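Local coordinates for choline binding protein A (Lactobacillus salivarius str. Ren, PDB 5GT1) that is named a choline-binding protein, probably at the cell surface, whose C-terminal zinc-bearing M23 peptidase domain, present here, probably acts on peptidoglycan, as in related enzymes, at residues T159-P163 / R164-K168. Numbering follows the deposited sequence.
Sequences TWLDP and RALIK
A water bridges D162 and R164: it donates to D162 OD2 at 2.6 Å and accepts from R164 NE at 3.1 Å, lying in plane at the edge of the guanidinium. The other carboxylate oxygen, D162 OD1, takes the backbone N-H of R164 at 2.9 Å. This second bond is bent, 135° at the hydrogen, and reaches OD1 from above the carboxylate plane. It is the capping bond of an N-cap aspartate, made possible because CG stands anti to the backbone N (chi1 -177°) and the carboxylate turns back over the first turn of helix 163-173. The two side chains run side by side with their flat groups 28° apart. Their opposite charges are joined through the water while D162 OD2 and R164 NE stay 5.0 Å apart; a bend in the arginine chain at chi3 brings NE to the water. The main chain carries the turn onward: L166 N donates to D162 O at 3.1 Å, and I167 N donates to P163 O at 2.9 Å, a nearly straight bond. Apolar contact is lighter, L161 CD1 meeting L166 CD2 at 4.3 Å. P163, a residue without an N-H to offer, fills the first helical position and packs on I140 and L60, its side chain about 7 Å from that of the zinc ligand H137. The join thus links strand 160-161, paired with strand 135-141, to the C-terminal helix. An alanine in place of D162 would probably leave R164 N without its cap and the water without its carboxylate acceptor, so that the guanidinium would lose one of its tethers. A negative carboxylate at this helix start is likely to be stabilised by the helix dipole as well as by the nearby arginine.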
ATOM      1  N   THR A 159      14.371   2.127   3.863  1.00 17.74           N
ATOM      2  CA  THR A 159      13.320   1.487   4.666  1.00 17.39           C
ATOM      3  C   THR A 159      12.140   1.044   3.773  1.00 16.06           C
ATOM      4  O   THR A 159      11.725  -0.116   3.803  1.00 16.18           O
ATOM      5  CB  THR A 159      12.796   2.437   5.770  1.00 18.37           C
ATOM      6  OG1 THR A 159      13.871   2.755   6.660  1.00 19.60           O
ATOM      7  CG2 THR A 159      11.675   1.784   6.574  1.00 18.03           C
ATOM      8  N   TRP A 160      11.622   1.985   2.998  1.00 14.73           N
ATOM      9  CA  TRP A 160      10.470   1.756   2.131  1.00 15.34           C
ATOM     10  C   TRP A 160      10.942   1.465   0.743  1.00 15.17           C
ATOM     11  O   TRP A 160      11.944   2.027   0.281  1.00 14.92           O
ATOM     12  CB  TRP A 160       9.548   2.978   2.150  1.00 14.92           C
ATOM     13  CG  TRP A 160       8.948   3.199   3.520  1.00 15.41           C
ATOM     14  CD1 TRP A 160       9.364   4.107   4.514  1.00 15.34           C
ATOM     15  CD2 TRP A 160       7.828   2.470   4.110  1.00 14.78           C
ATOM     16  NE1 TRP A 160       8.580   3.997   5.631  1.00 14.98           N
ATOM     17  CE2 TRP A 160       7.639   3.024   5.459  1.00 15.29           C
ATOM     18  CE3 TRP A 160       6.979   1.455   3.668  1.00 15.09           C
ATOM     19  CZ2 TRP A 160       6.625   2.567   6.306  1.00 15.07           C
ATOM     20  CZ3 TRP A 160       5.978   0.997   4.530  1.00 14.83           C
ATOM     21  CH2 TRP A 160       5.801   1.545   5.818  1.00 15.03           C
ATOM     22  N   LEU A 161      10.231   0.562   0.080  1.00 14.88           N
ATOM     23  CA  LEU A 161      10.555   0.117  -1.258  1.00 15.49           C
ATOM     24  C   LEU A 161       9.493   0.580  -2.243  1.00 15.68           C
ATOM     25  O   LEU A 161       8.343   0.822  -1.859  1.00 15.02           O
ATOM     26  CB  LEU A 161      10.660  -1.418  -1.288  1.00 16.11           C
ATOM     27  CG  LEU A 161      11.512  -2.038  -0.179  1.00 16.48           C
ATOM     28  CD1 LEU A 161      11.368  -3.552  -0.145  1.00 17.03           C
ATOM     29  CD2 LEU A 161      12.979  -1.620  -0.310  1.00 17.06           C
ATOM     30  N   ASP A 162       9.877   0.695  -3.513  1.00 15.56           N
ATOM     31  CA  ASP A 162       8.953   1.153  -4.547  1.00 16.21           C
ATOM     32  C   ASP A 162       7.930   0.049  -4.852  1.00 15.08           C
ATOM     33  O   ASP A 162       8.297  -0.977  -5.428  1.00 15.09           O
ATOM     34  CB  ASP A 162       9.728   1.541  -5.815  1.00 16.84           C
ATOM     35  CG  ASP A 162       8.823   2.094  -6.912  1.00 17.94           C
ATOM     36  OD1 ASP A 162       7.575   2.078  -6.770  1.00 17.42           O
ATOM     37  OD2 ASP A 162       9.379   2.554  -7.925  1.00 19.04           O
ATOM     38  N   PRO A 163       6.645   0.247  -4.451  1.00 14.52           N
ATOM     39  CA  PRO A 163       5.668  -0.810  -4.704  1.00 13.96           C
ATOM     40  C   PRO A 163       5.419  -1.030  -6.192  1.00 14.23           C
ATOM     41  O   PRO A 163       5.073  -2.149  -6.579  1.00 13.76           O
ATOM     42  CB  PRO A 163       4.383  -0.285  -4.023  1.00 13.61           C
ATOM     43  CG  PRO A 163       4.886   0.675  -2.983  1.00 13.73           C
ATOM     44  CD  PRO A 163       6.039   1.363  -3.685  1.00 13.97           C
ATOM     45  N   ARG A 164       5.578   0.014  -7.011  1.00 14.43           N
ATOM     46  CA  ARG A 164       5.333  -0.140  -8.453  1.00 15.84           C
ATOM     47  C   ARG A 164       6.309  -1.147  -9.059  1.00 15.80           C
ATOM     48  O   ARG A 164       5.895  -2.085  -9.743  1.00 16.08           O
ATOM     49  CB  ARG A 164       5.392   1.186  -9.218  1.00 17.22           C
ATOM     50  CG  ARG A 164       5.028   0.990 -10.690  1.00 19.46           C
ATOM     51  CD  ARG A 164       4.770   2.279 -11.431  1.00 22.08           C
ATOM     52  NE  ARG A 164       6.003   3.012 -11.634  1.00 26.01           N
ATOM     53  CZ  ARG A 164       6.161   3.989 -12.529  1.00 29.19           C
ATOM     54  NH1 ARG A 164       5.164   4.358 -13.341  1.00 30.13           N
ATOM     55  NH2 ARG A 164       7.331   4.601 -12.618  1.00 29.36           N
ATOM     56  N   ALA A 165       7.596  -0.935  -8.794  1.00 15.45           N
ATOM     57  CA  ALA A 165       8.657  -1.819  -9.254  1.00 16.24           C
ATOM     58  C   ALA A 165       8.490  -3.223  -8.701  1.00 16.19           C
ATOM     59  O   ALA A 165       8.639  -4.197  -9.428  1.00 16.79           O
ATOM     60  CB  ALA A 165      10.026  -1.246  -8.884  1.00 16.12           C
ATOM     61  N   LEU A 166       8.173  -3.334  -7.413  1.00 16.85           N
ATOM     62  CA  LEU A 166       7.970  -4.635  -6.781  1.00 17.48           C
ATOM     63  C   LEU A 166       6.816  -5.459  -7.363  1.00 16.52           C
ATOM     64  O   LEU A 166       6.978  -6.644  -7.631  1.00 15.90           O
ATOM     65  CB  LEU A 166       7.746  -4.476  -5.278  1.00 19.84           C
ATOM     66  CG  LEU A 166       8.797  -5.073  -4.341  1.00 23.42           C
ATOM     67  CD1 LEU A 166      10.134  -4.393  -4.531  1.00 25.74           C
ATOM     68  CD2 LEU A 166       8.352  -4.913  -2.901  1.00 23.15           C
ATOM     69  N   ILE A 167       5.645  -4.841  -7.511  1.00 15.22           N
ATOM     70  CA  ILE A 167       4.470  -5.552  -8.026  1.00 15.27           C
ATOM     71  C   ILE A 167       4.689  -5.913  -9.495  1.00 15.51           C
ATOM     72  O   ILE A 167       4.416  -7.038  -9.923  1.00 15.50           O
ATOM     73  CB  ILE A 167       3.176  -4.713  -7.856  1.00 14.39           C
ATOM     74  CG1 ILE A 167       2.824  -4.579  -6.365  1.00 14.32           C
ATOM     75  CG2 ILE A 167       2.022  -5.360  -8.615  1.00 14.73           C
ATOM     76  CD1 ILE A 167       1.958  -3.370  -6.055  1.00 13.67           C
ATOM     77  N   LYS A 168       5.195  -4.953 -10.252  1.00 16.04           N
ATOM     78  CA  LYS A 168       5.502  -5.169 -11.661  1.00 18.04           C
ATOM     79  C   LYS A 168       6.467  -6.364 -11.826  1.00 18.10           C
ATOM     80  O   LYS A 168       6.192  -7.294 -12.591  1.00 16.66           O
ATOM     81  CB  LYS A 168       6.144  -3.906 -12.196  1.00 19.24           C
ATOM     82  CG  LYS A 168       5.866  -3.580 -13.631  1.00 22.20           C
ATOM     83  CD  LYS A 168       6.405  -2.181 -13.938  1.00 23.30           C
ATOM     84  CE  LYS A 168       6.644  -2.020 -15.423  1.00 24.29           C
ATOM     85  NZ  LYS A 168       5.475  -2.544 -16.172  1.00 25.21           N
TER
HETATM   86  O   HOH W   1       8.806   2.413 -10.472  1.00 25.29           O